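Local coordinates for uncharacterized protein (Thermus thermophilus HB8, PDB 6SCE), which acts as a DNA nuclease of Type III CRISPR defence that is switched on by cyclic oligoadenylate, probably sensed through its CARF domains, at residues P4-L9 and A32-Y37; L116-A121 and S132-A137; E149-A154 and A216-G221; P166-A171 and V182-L187. One frame throughout, in Å; residues are numbered along the deposited sequence.

Contact 1: residues P4-L9 and A32-Y37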
loop_
_atom_site.group_PDB
_atom_site.type_symbol
_atom_site.label_atom_id
_atom_site.label_comp_id
_atom_site.label_asym_id
_atom_site.label_seq_id
_atom_site.Cartn_x
_atom_site.Cartn_y
_atom_site.Cartn_z
ATOM N N PRO A 4 -33.307 -14.929 -2.011
ATOM C CA PRO A 4 -32.302 -14.480 -1.023
ATOM C C PRO A 4 -31.918 -13.004 -1.171
ATOM O O PRO A 4 -32.131 -12.395 -2.237
ATOM C CB PRO A 4 -31.122 -15.389 -1.327
ATOM C CG PRO A 4 -31.220 -15.555 -2.805
ATOM C CD PRO A 4 -32.692 -15.759 -3.049
ATOM N N VAL A 5 -31.352 -12.429 -0.102
ATOM C CA VAL A 5 -30.911 -11.051 -0.115
ATOM C C VAL A 5 -29.375 -11.072 -0.011
ATOM O O VAL A 5 -28.800 -11.868 0.724
ATOM C CB VAL A 5 -31.550 -10.215 1.010
ATOM C CG1 VAL A 5 -30.889 -8.865 1.160
ATOM C CG2 VAL A 5 -33.053 -10.028 0.749
ATOM N N TYR A 6 -28.748 -10.226 -0.806
ATOM C CA TYR A 6 -27.303 -10.074 -0.803
ATOM C C TYR A 6 -26.959 -8.916 0.061
ATOM O O TYR A 6 -27.348 -7.800 -0.231
ATOM C CB TYR A 6 -26.808 -9.827 -2.232
ATOM C CG TYR A 6 -25.312 -9.762 -2.430
ATOM C CD1 TYR A 6 -24.458 -10.677 -1.842
ATOM C CD2 TYR A 6 -24.767 -8.807 -3.259
ATOM C CE1 TYR A 6 -23.082 -10.628 -2.068
ATOM C CE2 TYR A 6 -23.399 -8.754 -3.492
ATOM C CZ TYR A 6 -22.569 -9.648 -2.892
ATOM O OH TYR A 6 -21.217 -9.586 -3.182
ATOM N N LEU A 7 -26.184 -9.178 1.113
ATOM C CA LEU A 7 -25.624 -8.140 1.999
ATOM C C LEU A 7 -24.112 -8.050 1.774
ATOM O O LEU A 7 -23.420 -9.049 1.883
ATOM C CB LEU A 7 -25.852 -8.524 3.465
ATOM C CG LEU A 7 -27.341 -8.717 3.871
ATOM C CD1 LEU A 7 -27.442 -8.930 5.361
ATOM C CD2 LEU A 7 -28.215 -7.573 3.446
ATOM N N CYS A 8 -23.602 -6.863 1.499
ATOM C CA CYS A 8 -22.229 -6.756 0.971
ATOM C C CYS A 8 -21.513 -5.497 1.425
ATOM O O CYS A 8 -21.921 -4.381 1.116
ATOM C CB CYS A 8 -22.330 -6.795 -0.545
ATOM S SG CYS A 8 -20.770 -6.910 -1.462
ATOM N N LEU A 9 -20.393 -5.672 2.103
ATOM C CA LEU A 9 -19.498 -4.566 2.369
ATOM C C LEU A 9 -18.956 -4.077 1.027
ATOM O O LEU A 9 -18.578 -4.868 0.163
ATOM C CB LEU A 9 -18.353 -5.010 3.278
ATOM C CG LEU A 9 -18.669 -5.611 4.642
ATOM C CD1 LEU A 9 -17.360 -5.917 5.360
ATOM C CD2 LEU A 9 -19.527 -4.639 5.434
ATOM N N ALA A 32 -33.517 -11.065 -4.335
ATOM C CA ALA A 32 -34.591 -10.083 -4.155
ATOM C C ALA A 32 -34.044 -8.673 -4.228
ATOM O O ALA A 32 -34.670 -7.771 -4.792
ATOM C CB ALA A 32 -35.315 -10.311 -2.823
ATOM N N LYS A 33 -32.859 -8.464 -3.653
ATOM C CA LYS A 33 -32.250 -7.150 -3.668
ATOM C C LYS A 33 -30.846 -7.271 -3.089
ATOM O O LYS A 33 -30.503 -8.294 -2.520
ATOM C CB LYS A 33 -33.045 -6.138 -2.830
ATOM C CG LYS A 33 -33.148 -6.508 -1.361
ATOM C CD LYS A 33 -33.769 -5.389 -0.537
ATOM C CE LYS A 33 -33.866 -5.818 0.921
ATOM N NZ LYS A 33 -34.407 -4.723 1.769
ATOM N N ALA A 34 -30.063 -6.233 -3.259
ATOM C CA ALA A 34 -28.711 -6.219 -2.690
ATOM C C ALA A 34 -28.636 -5.003 -1.804
ATOM O O ALA A 34 -29.166 -3.961 -2.142
ATOM C CB ALA A 34 -27.666 -6.132 -3.783
ATOM N N VAL A 35 -27.992 -5.155 -0.656
ATOM C CA VAL A 35 -27.770 -4.051 0.241
ATOM C C VAL A 35 -26.257 -3.878 0.378
ATOM O O VAL A 35 -25.565 -4.819 0.753
ATOM C CB VAL A 35 -28.387 -4.325 1.639
ATOM C CG1 VAL A 35 -28.181 -3.138 2.561
ATOM C CG2 VAL A 35 -29.879 -4.651 1.548
ATOM N N PHE A 36 -25.779 -2.687 0.101
ATOM C CA PHE A 36 -24.367 -2.394 0.186
ATOM C C PHE A 36 -24.064 -1.493 1.371
ATOM O O PHE A 36 -24.618 -0.418 1.487
ATOM C CB PHE A 36 -23.896 -1.746 -1.083
ATOM C CG PHE A 36 -24.002 -2.664 -2.253
ATOM C CD1 PHE A 36 -23.127 -3.725 -2.382
ATOM C CD2 PHE A 36 -25.044 -2.540 -3.146
ATOM C CE1 PHE A 36 -23.244 -4.623 -3.446
ATOM C CE2 PHE A 36 -25.179 -3.431 -4.202
ATOM C CZ PHE A 36 -24.294 -4.478 -4.352
ATOM N N TYR A 37 -23.164 -1.943 2.212
ATOM C CA TYR A 37 -22.691 -1.139 3.348
ATOM C C TYR A 37 -21.411 -0.494 2.882
ATOM O O TYR A 37 -20.316 -1.100 2.881
ATOM C CB TYR A 37 -22.540 -2.033 4.571
ATOM C CG TYR A 37 -23.815 -2.756 4.902
ATOM C CD1 TYR A 37 -24.831 -2.146 5.647
ATOM C CD2 TYR A 37 -24.042 -4.048 4.439
ATOM C CE1 TYR A 37 -26.017 -2.825 5.927
ATOM C CE2 TYR A 37 -25.211 -4.714 4.719
ATOM C CZ TYR A 37 -26.192 -4.100 5.443
ATOM O OH TYR A 37 -27.328 -4.782 5.660
#
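Y6 and C8 both throw the side chain anti to the backbone N (chi1 -175° for the tyrosine, -172° for the cysteine), whereas F36 turns CG anti to its carbonyl carbon (chi1 -65°); together these torsions gather the three groups with A34 on one face of the sheet. The methyl CB of A34 meets the Y6 ring at its edge, close to the ring plane, and F36 CE1 comes obliquely to Y6 CE2 at 4.1 Å. C8 CB rides over one face of the Y6 ring towards its rim and also touches F36 CD1 at 3.7 Å, with SG at the edge of the phenylalanine ring in a sulfur-aromatic contact. The phenol oxygen of Y6 is satisfied beyond this pair of strands, by A17 O and N84 ND2. V5-L9 and K33-Y37 are neighbouring parallel strands, joined through helix 15-28 in a beta-alpha-beta unit of the Rossmann-like sheet expected of a CARF domain. V35 N gives a nearly axial bond to Y6 O at 2.8 Å, and C8 N donates to V35 O at 2.9 Å; Y37 N instead reaches C8 O from above the carbonyl plane. At the strand entry, A32 N is held by P4 O at 2.8 Å. The other face is aliphatic apart from K33 and Y37. There L7 lies alongside V35, with CD2 3.7 Å from V35 CB, and the same methyl group lies 3.7 Å from Y37 OH. The Y37 ring takes L7 CB at its edge and meets F96 edge-to-face.

Contact 2: residues L116-A121 and S132-A137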
loop_
_atom_site.group_PDB
_atom_site.type_symbol
_atom_site.label_atom_id
_atom_site.label_comp_id
_atom_site.label_asym_id
_atom_site.label_seq_id
_atom_site.Cartn_x
_atom_site.Cartn_y
_atom_site.Cartn_z
ATOM N N LEU A 116 -2.266 -15.812 -11.063
ATOM C CA LEU A 116 -2.576 -16.878 -11.996
ATOM C C LEU A 116 -3.549 -17.936 -11.508
ATOM O O LEU A 116 -3.749 -18.945 -12.184
ATOM C CB LEU A 116 -1.285 -17.545 -12.518
ATOM C CG LEU A 116 -0.373 -16.676 -13.367
ATOM C CD1 LEU A 116 0.793 -17.520 -13.863
ATOM C CD2 LEU A 116 -1.100 -16.063 -14.537
ATOM N N GLU A 117 -4.184 -17.730 -10.355
ATOM C CA GLU A 117 -5.255 -18.635 -9.925
ATOM C C GLU A 117 -6.613 -17.999 -10.117
ATOM O O GLU A 117 -6.705 -16.787 -10.204
ATOM C CB GLU A 117 -5.077 -18.998 -8.478
ATOM C CG GLU A 117 -3.995 -20.044 -8.265
ATOM C CD GLU A 117 -4.090 -20.700 -6.906
ATOM O OE1 GLU A 117 -5.060 -20.431 -6.170
ATOM O OE2 GLU A 117 -3.168 -21.467 -6.564
ATOM N N ALA A 118 -7.670 -18.793 -10.176
ATOM C CA ALA A 118 -9.006 -18.226 -10.119
ATOM C C ALA A 118 -9.262 -17.843 -8.665
ATOM O O ALA A 118 -8.718 -18.477 -7.743
ATOM C CB ALA A 118 -10.058 -19.223 -10.579
ATOM N N PRO A 119 -10.111 -16.842 -8.445
ATOM C CA PRO A 119 -10.502 -16.535 -7.046
ATOM C C PRO A 119 -11.210 -17.703 -6.384
ATOM O O PRO A 119 -11.731 -18.580 -7.087
ATOM C CB PRO A 119 -11.482 -15.372 -7.190
ATOM C CG PRO A 119 -11.222 -14.810 -8.536
ATOM C CD PRO A 119 -10.773 -15.954 -9.405
ATOM N N ARG A 120 -11.220 -17.713 -5.052
ATOM C CA ARG A 120 -11.914 -18.720 -4.259
ATOM C C ARG A 120 -13.008 -18.079 -3.435
ATOM O O ARG A 120 -12.850 -16.952 -2.979
ATOM C CB ARG A 120 -10.934 -19.384 -3.307
ATOM C CG ARG A 120 -9.726 -20.012 -3.980
ATOM C CD ARG A 120 -8.767 -20.584 -2.949
ATOM N NE ARG A 120 -7.562 -21.031 -3.610
ATOM C CZ ARG A 120 -6.812 -22.049 -3.228
ATOM N NH1 ARG A 120 -7.124 -22.764 -2.159
ATOM N NH2 ARG A 120 -5.736 -22.340 -3.933
ATOM N N ALA A 121 -14.116 -18.786 -3.248
ATOM C CA ALA A 121 -15.089 -18.419 -2.219
ATOM C C ALA A 121 -14.718 -19.144 -0.941
ATOM O O ALA A 121 -14.531 -20.369 -0.946
ATOM C CB ALA A 121 -16.499 -18.822 -2.646
ATOM N N SER A 132 -13.395 -23.118 -5.728
ATOM C CA SER A 132 -12.799 -22.340 -6.773
ATOM C C SER A 132 -13.891 -21.684 -7.562
ATOM O O SER A 132 -14.939 -22.300 -7.811
ATOM C CB SER A 132 -11.985 -23.253 -7.692
ATOM O OG SER A 132 -11.353 -22.464 -8.670
ATOM N N LEU A 133 -13.686 -20.419 -7.917
ATOM C CA LEU A 133 -14.676 -19.646 -8.661
ATOM C C LEU A 133 -14.347 -19.535 -10.140
ATOM O O LEU A 133 -14.480 -18.454 -10.765
ATOM C CB LEU A 133 -14.856 -18.248 -8.030
ATOM C CG LEU A 133 -15.346 -18.324 -6.573
ATOM C CD1 LEU A 133 -15.468 -16.903 -6.049
ATOM C CD2 LEU A 133 -16.656 -19.086 -6.432
ATOM N N GLU A 134 -13.992 -20.682 -10.745
ATOM C CA GLU A 134 -13.681 -20.709 -12.172
ATOM C C GLU A 134 -14.821 -20.214 -12.986
ATOM O O GLU A 134 -14.627 -19.454 -13.911
ATOM C CB GLU A 134 -13.396 -22.136 -12.661
ATOM C CG GLU A 134 -12.124 -22.714 -12.132
ATOM C CD GLU A 134 -10.876 -22.129 -12.762
ATOM O OE1 GLU A 134 -10.932 -21.379 -13.773
ATOM O OE2 GLU A 134 -9.806 -22.436 -12.205
ATOM N N ALA A 135 -16.029 -20.656 -12.654
ATOM C CA ALA A 135 -17.209 -20.340 -13.458
ATOM C C ALA A 135 -17.682 -18.907 -13.288
ATOM O O ALA A 135 -18.093 -18.268 -14.250
ATOM C CB ALA A 135 -18.356 -21.297 -13.121
ATOM N N GLU A 136 -17.637 -18.432 -12.043
ATOM C CA GLU A 136 -18.107 -17.095 -11.680
ATOM C C GLU A 136 -17.084 -15.976 -11.954
ATOM O O GLU A 136 -17.431 -14.802 -11.954
ATOM C CB GLU A 136 -18.426 -17.086 -10.180
ATOM C CG GLU A 136 -19.524 -18.060 -9.779
ATOM C CD GLU A 136 -19.009 -19.411 -9.300
ATOM O OE1 GLU A 136 -17.867 -19.804 -9.651
ATOM O OE2 GLU A 136 -19.741 -20.088 -8.534
ATOM N N ALA A 137 -15.830 -16.355 -12.170
ATOM C CA ALA A 137 -14.748 -15.386 -12.487
ATOM C C ALA A 137 -15.161 -14.295 -13.442
ATOM O O ALA A 137 -15.783 -14.553 -14.497
ATOM C CB ALA A 137 -13.564 -16.135 -13.085
HETATM O O HOH W 1 -9.264 -21.195 -7.290
#
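E117 folds back along its own segment as the chain runs towards S132 and the loop that follows it: its OE1 uses the syn lone pair to take a salt-bridge bond from R120 NH2 at 3.0 Å, and the donor line lies almost in the guanidinium plane. A118 points its methyl at the second segment, where CB rests 3.6 Å from E134 OE2; E134 is bent at chi2 (-73°), and its carboxylate is claimed by R185. The carbonyl of A118 accepts a bond from a water at 2.8 Å, and the same water is bonded to S132 OG, so it links the A118 backbone to the S132 side chain beside the methyl contact. P119 supplies the direct link, its O accepting L133 N at 2.8 Å in the carbonyl plane, while L133 CB crowds against that same oxygen at 3.3 Å. R120 faces S132 as a non-hydrogen-bonded antiparallel pair; its guanidinium reaches E130 in a second salt bridge and W352 in a cation-pi contact. A121 closes the contact under L133, whose CD2 packs on A121 CB at 3.8 Å and whose side chain also touches L19 and V23 of helix 15-28. The arrangement is the open end of a beta hairpin, strands 120-125 and 129-132, at the antiparallel margin of a sheet that is otherwise parallel and Rossmann-like.

Contact 3: residues E149-A154 and A216-G221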
loop_
_atom_site.group_PDB
_atom_site.type_symbol
_atom_site.label_atom_id
_atom_site.label_comp_id
_atom_site.label_asym_id
_atom_site.label_seq_id
_atom_site.Cartn_x
_atom_site.Cartn_y
_atom_site.Cartn_z
ATOM N N GLU A 149 -14.699 1.398 -19.042
ATOM C CA GLU A 149 -15.745 2.313 -19.467
ATOM C C GLU A 149 -15.861 3.536 -18.548
ATOM O O GLU A 149 -15.849 4.673 -19.031
ATOM C CB GLU A 149 -17.084 1.571 -19.611
ATOM C CG GLU A 149 -18.228 2.434 -20.123
ATOM C CD GLU A 149 -18.772 3.414 -19.078
ATOM O OE1 GLU A 149 -18.882 3.043 -17.876
ATOM O OE2 GLU A 149 -19.117 4.564 -19.459
ATOM N N PRO A 150 -15.981 3.335 -17.221
ATOM C CA PRO A 150 -16.096 4.557 -16.406
ATOM C C PRO A 150 -14.866 5.466 -16.403
ATOM O O PRO A 150 -14.990 6.618 -16.058
ATOM C CB PRO A 150 -16.339 4.018 -14.986
ATOM C CG PRO A 150 -15.849 2.632 -15.015
ATOM C CD PRO A 150 -16.174 2.133 -16.399
ATOM N N LEU A 151 -13.684 4.938 -16.724
ATOM C CA LEU A 151 -12.485 5.758 -16.805
ATOM C C LEU A 151 -12.314 6.401 -18.209
ATOM O O LEU A 151 -11.316 7.055 -18.459
ATOM C CB LEU A 151 -11.242 4.920 -16.502
ATOM C CG LEU A 151 -11.001 4.441 -15.065
ATOM C CD1 LEU A 151 -9.887 3.408 -15.020
ATOM C CD2 LEU A 151 -10.682 5.596 -14.143
ATOM N N GLY A 152 -13.253 6.166 -19.116
ATOM C CA GLY A 152 -13.201 6.720 -20.466
ATOM C C GLY A 152 -12.148 6.062 -21.349
ATOM O O GLY A 152 -11.644 6.680 -22.290
ATOM N N GLU A 153 -11.805 4.811 -21.061
ATOM C CA GLU A 153 -10.765 4.123 -21.808
ATOM C C GLU A 153 -11.430 3.278 -22.867
ATOM O O GLU A 153 -12.139 2.305 -22.544
ATOM C CB GLU A 153 -9.921 3.206 -20.905
ATOM C CG GLU A 153 -9.126 3.924 -19.829
ATOM C CD GLU A 153 -7.946 4.735 -20.359
ATOM O OE1 GLU A 153 -7.531 4.566 -21.525
ATOM O OE2 GLU A 153 -7.444 5.574 -19.595
ATOM N N ALA A 154 -11.190 3.627 -24.134
ATOM C CA ALA A 154 -11.613 2.781 -25.222
ATOM C C ALA A 154 -10.714 1.555 -25.286
ATOM O O ALA A 154 -9.559 1.571 -24.867
ATOM C CB ALA A 154 -11.602 3.543 -26.560
ATOM N N ALA A 216 -1.133 0.535 -13.892
ATOM C CA ALA A 216 -1.785 -0.755 -13.612
ATOM C C ALA A 216 -2.809 -0.574 -12.505
ATOM O O ALA A 216 -3.922 -1.104 -12.581
ATOM C CB ALA A 216 -0.749 -1.802 -13.187
ATOM N N LYS A 217 -2.443 0.187 -11.488
ATOM C CA LYS A 217 -3.341 0.348 -10.312
ATOM C C LYS A 217 -4.542 1.208 -10.657
ATOM O O LYS A 217 -5.668 0.913 -10.218
ATOM C CB LYS A 217 -2.589 0.911 -9.107
ATOM C CG LYS A 217 -1.530 -0.007 -8.476
ATOM C CD LYS A 217 -1.838 -1.508 -8.490
ATOM C CE LYS A 217 -0.747 -2.290 -7.749
ATOM N NZ LYS A 217 -1.019 -3.746 -7.799
ATOM N N ARG A 218 -4.343 2.242 -11.469
ATOM C CA ARG A 218 -5.493 3.040 -11.943
ATOM C C ARG A 218 -6.468 2.255 -12.817
ATOM O O ARG A 218 -7.674 2.334 -12.612
ATOM C CB ARG A 218 -5.015 4.281 -12.703
ATOM C CG ARG A 218 -6.093 4.875 -13.590
ATOM C CD ARG A 218 -5.706 6.235 -14.167
ATOM N NE ARG A 218 -6.824 6.785 -14.941
ATOM C CZ ARG A 218 -7.143 6.424 -16.184
ATOM N NH1 ARG A 218 -6.403 5.536 -16.843
ATOM N NH2 ARG A 218 -8.191 6.986 -16.792
ATOM N N LEU A 219 -5.956 1.532 -13.817
ATOM C CA LEU A 219 -6.764 0.749 -14.720
ATOM C C LEU A 219 -7.482 -0.417 -14.063
ATOM O O LEU A 219 -8.664 -0.639 -14.332
ATOM C CB LEU A 219 -5.909 0.175 -15.867
ATOM C CG LEU A 219 -5.430 1.257 -16.851
ATOM C CD1 LEU A 219 -4.481 0.685 -17.861
ATOM C CD2 LEU A 219 -6.600 1.925 -17.564
ATOM N N GLY A 220 -6.749 -1.191 -13.266
ATOM C CA GLY A 220 -7.227 -2.470 -12.796
ATOM C C GLY A 220 -7.357 -2.621 -11.298
ATOM O O GLY A 220 -7.682 -3.704 -10.817
ATOM N N GLY A 221 -7.054 -1.554 -10.576
ATOM C CA GLY A 221 -7.162 -1.538 -9.123
ATOM C C GLY A 221 -6.040 -2.180 -8.349
ATOM O O GLY A 221 -4.972 -2.534 -8.864
#
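E153 OE2 is gripped three times, by two hydrogen bonds from R218 NH1 and NH2 and by a salt bridge to R176 NE. E153 is part of the Schellman motif that ends helix 140-148, its N bonded to the last helical residue, with G152 at positive phi as the C-prime residue. The partner segment is the last turn of helix 206-220, so the contact ties the C-terminal ends of two helices. R218 carries CG anti to its backbone N (chi1 161°) and stays extended to NE, which brings the guanidinium end-on to the carboxylate. NH1 lies 2.9 Å from E153 OE2 and meets it from above the carboxylate plane; NH2, at 3.2 Å, meets the same OE2 on its anti lone pair. The oxygen sits close to the guanidinium plane, although the two flat groups are turned 75° apart. R218 NE is paired with E45, so its charge is probably shared between two acids. An alanine at R218 would remove both hydrogen bonds to E153 OE2 and the flat group under L151, and would probably loosen the link between the helix ends. L151 reaches over one guanidinium face, CD1 4.2 Å above the R218 plane near its centre. L219 CD2 touches E153 CG at 3.9 Å, the two side chains crossing at about a right angle. L151 CD1 also presses on the helix backbone, 3.4 Å from R218 O, a carbonyl bonded to K49 NZ.

Contact 4: residues P166-A171 and V182-L187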
loop_
_atom_site.group_PDB
_atom_site.type_symbol
_atom_site.label_atom_id
_atom_site.label_comp_id
_atom_site.label_asym_id
_atom_site.label_seq_id
_atom_site.Cartn_x
_atom_site.Cartn_y
_atom_site.Cartn_z
ATOM N N PRO A 166 -3.458 -20.868 -21.009
ATOM C CA PRO A 166 -4.625 -20.889 -21.889
ATOM C C PRO A 166 -5.854 -20.276 -21.225
ATOM O O PRO A 166 -6.047 -20.431 -20.024
ATOM C CB PRO A 166 -4.850 -22.397 -22.149
ATOM C CG PRO A 166 -3.502 -23.021 -21.959
ATOM C CD PRO A 166 -2.823 -22.201 -20.882
ATOM N N GLY A 167 -6.673 -19.582 -22.000
ATOM C CA GLY A 167 -7.922 -19.081 -21.479
ATOM C C GLY A 167 -7.927 -17.594 -21.204
ATOM O O GLY A 167 -8.988 -17.024 -21.039
ATOM N N ALA A 168 -6.757 -16.951 -21.206
ATOM C CA ALA A 168 -6.693 -15.513 -21.008
ATOM C C ALA A 168 -7.406 -14.762 -22.112
ATOM O O ALA A 168 -7.412 -15.178 -23.267
ATOM C CB ALA A 168 -5.251 -15.041 -20.915
ATOM N N GLN A 169 -7.993 -13.636 -21.751
ATOM C CA GLN A 169 -8.570 -12.711 -22.709
ATOM C C GLN A 169 -7.823 -11.380 -22.568
ATOM O O GLN A 169 -7.408 -10.990 -21.454
ATOM C CB GLN A 169 -10.049 -12.451 -22.396
ATOM C CG GLN A 169 -11.017 -13.657 -22.356
ATOM C CD GLN A 169 -12.341 -13.259 -21.660
ATOM O OE1 GLN A 169 -12.392 -13.046 -20.403
ATOM N NE2 GLN A 169 -13.418 -13.115 -22.465
ATOM N N ALA A 170 -7.699 -10.635 -23.655
ATOM C CA ALA A 170 -6.920 -9.399 -23.617
ATOM C C ALA A 170 -7.532 -8.280 -24.422
ATOM O O ALA A 170 -8.294 -8.497 -25.375
ATOM C CB ALA A 170 -5.494 -9.659 -24.065
ATOM N N ALA A 171 -7.212 -7.066 -24.015
ATOM C CA ALA A 171 -7.660 -5.872 -24.720
ATOM C C ALA A 171 -6.528 -4.876 -24.836
ATOM O O ALA A 171 -5.776 -4.663 -23.896
ATOM C CB ALA A 171 -8.797 -5.226 -23.985
ATOM N N VAL A 182 -4.981 -7.642 -19.585
ATOM C CA VAL A 182 -5.245 -9.055 -19.703
ATOM C C VAL A 182 -6.124 -9.492 -18.512
ATOM O O VAL A 182 -5.856 -9.142 -17.362
ATOM C CB VAL A 182 -3.919 -9.881 -19.743
ATOM C CG1 VAL A 182 -4.166 -11.361 -19.956
ATOM C CG2 VAL A 182 -2.996 -9.357 -20.856
ATOM N N VAL A 183 -7.177 -10.229 -18.806
ATOM C CA VAL A 183 -8.011 -10.885 -17.766
ATOM C C VAL A 183 -7.873 -12.376 -17.891
ATOM O O VAL A 183 -8.158 -12.975 -18.928
ATOM C CB VAL A 183 -9.468 -10.441 -17.821
ATOM C CG1 VAL A 183 -10.301 -11.215 -16.810
ATOM C CG2 VAL A 183 -9.550 -8.941 -17.569
ATOM N N HIS A 184 -7.379 -12.975 -16.832
ATOM C CA HIS A 184 -7.132 -14.397 -16.783
ATOM C C HIS A 184 -7.687 -14.961 -15.497
ATOM O O HIS A 184 -7.308 -14.502 -14.405
ATOM C CB HIS A 184 -5.650 -14.664 -16.827
ATOM C CG HIS A 184 -5.316 -16.116 -16.805
ATOM N ND1 HIS A 184 -5.610 -16.960 -17.855
ATOM C CD2 HIS A 184 -4.725 -16.878 -15.859
ATOM C CE1 HIS A 184 -5.222 -18.184 -17.546
ATOM N NE2 HIS A 184 -4.662 -18.157 -16.350
ATOM N N ARG A 185 -8.617 -15.913 -15.649
ATOM C CA ARG A 185 -9.281 -16.617 -14.557
ATOM C C ARG A 185 -9.801 -15.611 -13.511
ATOM O O ARG A 185 -9.601 -15.770 -12.316
ATOM C CB ARG A 185 -8.375 -17.672 -13.924
ATOM C CG ARG A 185 -7.912 -18.734 -14.939
ATOM C CD ARG A 185 -6.953 -19.750 -14.346
ATOM N NE ARG A 185 -7.603 -20.618 -13.377
ATOM C CZ ARG A 185 -6.968 -21.397 -12.489
ATOM N NH1 ARG A 185 -5.637 -21.460 -12.436
ATOM N NH2 ARG A 185 -7.671 -22.136 -11.636
ATOM N N GLY A 186 -10.422 -14.561 -14.008
ATOM C CA GLY A 186 -11.082 -13.596 -13.141
ATOM C C GLY A 186 -10.242 -12.482 -12.563
ATOM O O GLY A 186 -10.776 -11.685 -11.796
ATOM N N LEU A 187 -8.955 -12.407 -12.911
ATOM C CA LEU A 187 -8.079 -11.390 -12.371
ATOM C C LEU A 187 -7.443 -10.538 -13.461
ATOM O O LEU A 187 -7.218 -11.030 -14.593
ATOM C CB LEU A 187 -6.994 -12.030 -11.507
ATOM C CG LEU A 187 -7.425 -12.774 -10.243
ATOM C CD1 LEU A 187 -6.171 -13.380 -9.631
ATOM C CD2 LEU A 187 -8.128 -11.818 -9.308
HETATM O O HOH W 2 -9.152 -17.145 -18.096
HETATM O O HOH W 3 -10.707 -14.251 -19.080
#
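Two backbone bonds form the first shell: Q169 N to V183 O at 2.9 Å, straight at 179°, and V183 N to Q169 O at 2.8 Å. They make Q169 and V183 a hydrogen-bonded antiparallel pair, the core of the hairpin of strands 169-172 and 179-184. Beside them A170 and V182 form a non-hydrogen-bonded pair on the other face, V182 CG2 touching A170 CB at 4.1 Å and CG1 leaning on A168 CB. H184, its CG anti to the backbone N, lays its ring edge along the incoming chain: ND1 is 3.6 Å from A168 CB, and CE1 is 3.4 Å from P166 O, in the ring plane. R185 CG covers one face of that ring, placed there by the type I' turn that H184 opens. An alanine at H184 would remove the ring edge that meets P166 O and A168 CB, and would probably let the P166-A168 chain pack less closely. Farther out, a water joins Q169 OE1 to V183 O, and Q169 OE1 also accepts L140 N at the start of helix 140-148. V183 O is thus held by an amide and a water, and the carbonyl of P166 at the imidazole edge would probably stabilise positive charge on the H184 ring, were it protonated.

Contacts 1 and 2 belong to the same N-terminal seven-stranded sheet, contact 1 among its parallel strands and contact 2 at its antiparallel margin, with centres about 21 Å apart. Contact 4 lies in the following six-stranded sheet, and contact 3 fixes the helix ends that flank it; along the chain 1, 2 and 3 follow in series, with 4 nested inside the loop that 3 closes. Contacts 2 and 4 touch, centres about 12 Å apart: the E134-R185 salt bridge spans them, and P119 packs on the R185 backbone, so the two sheets are joined there. Each contact comes within about 6 Å of the bound nucleic acid at its nearest atom, which places all four near it.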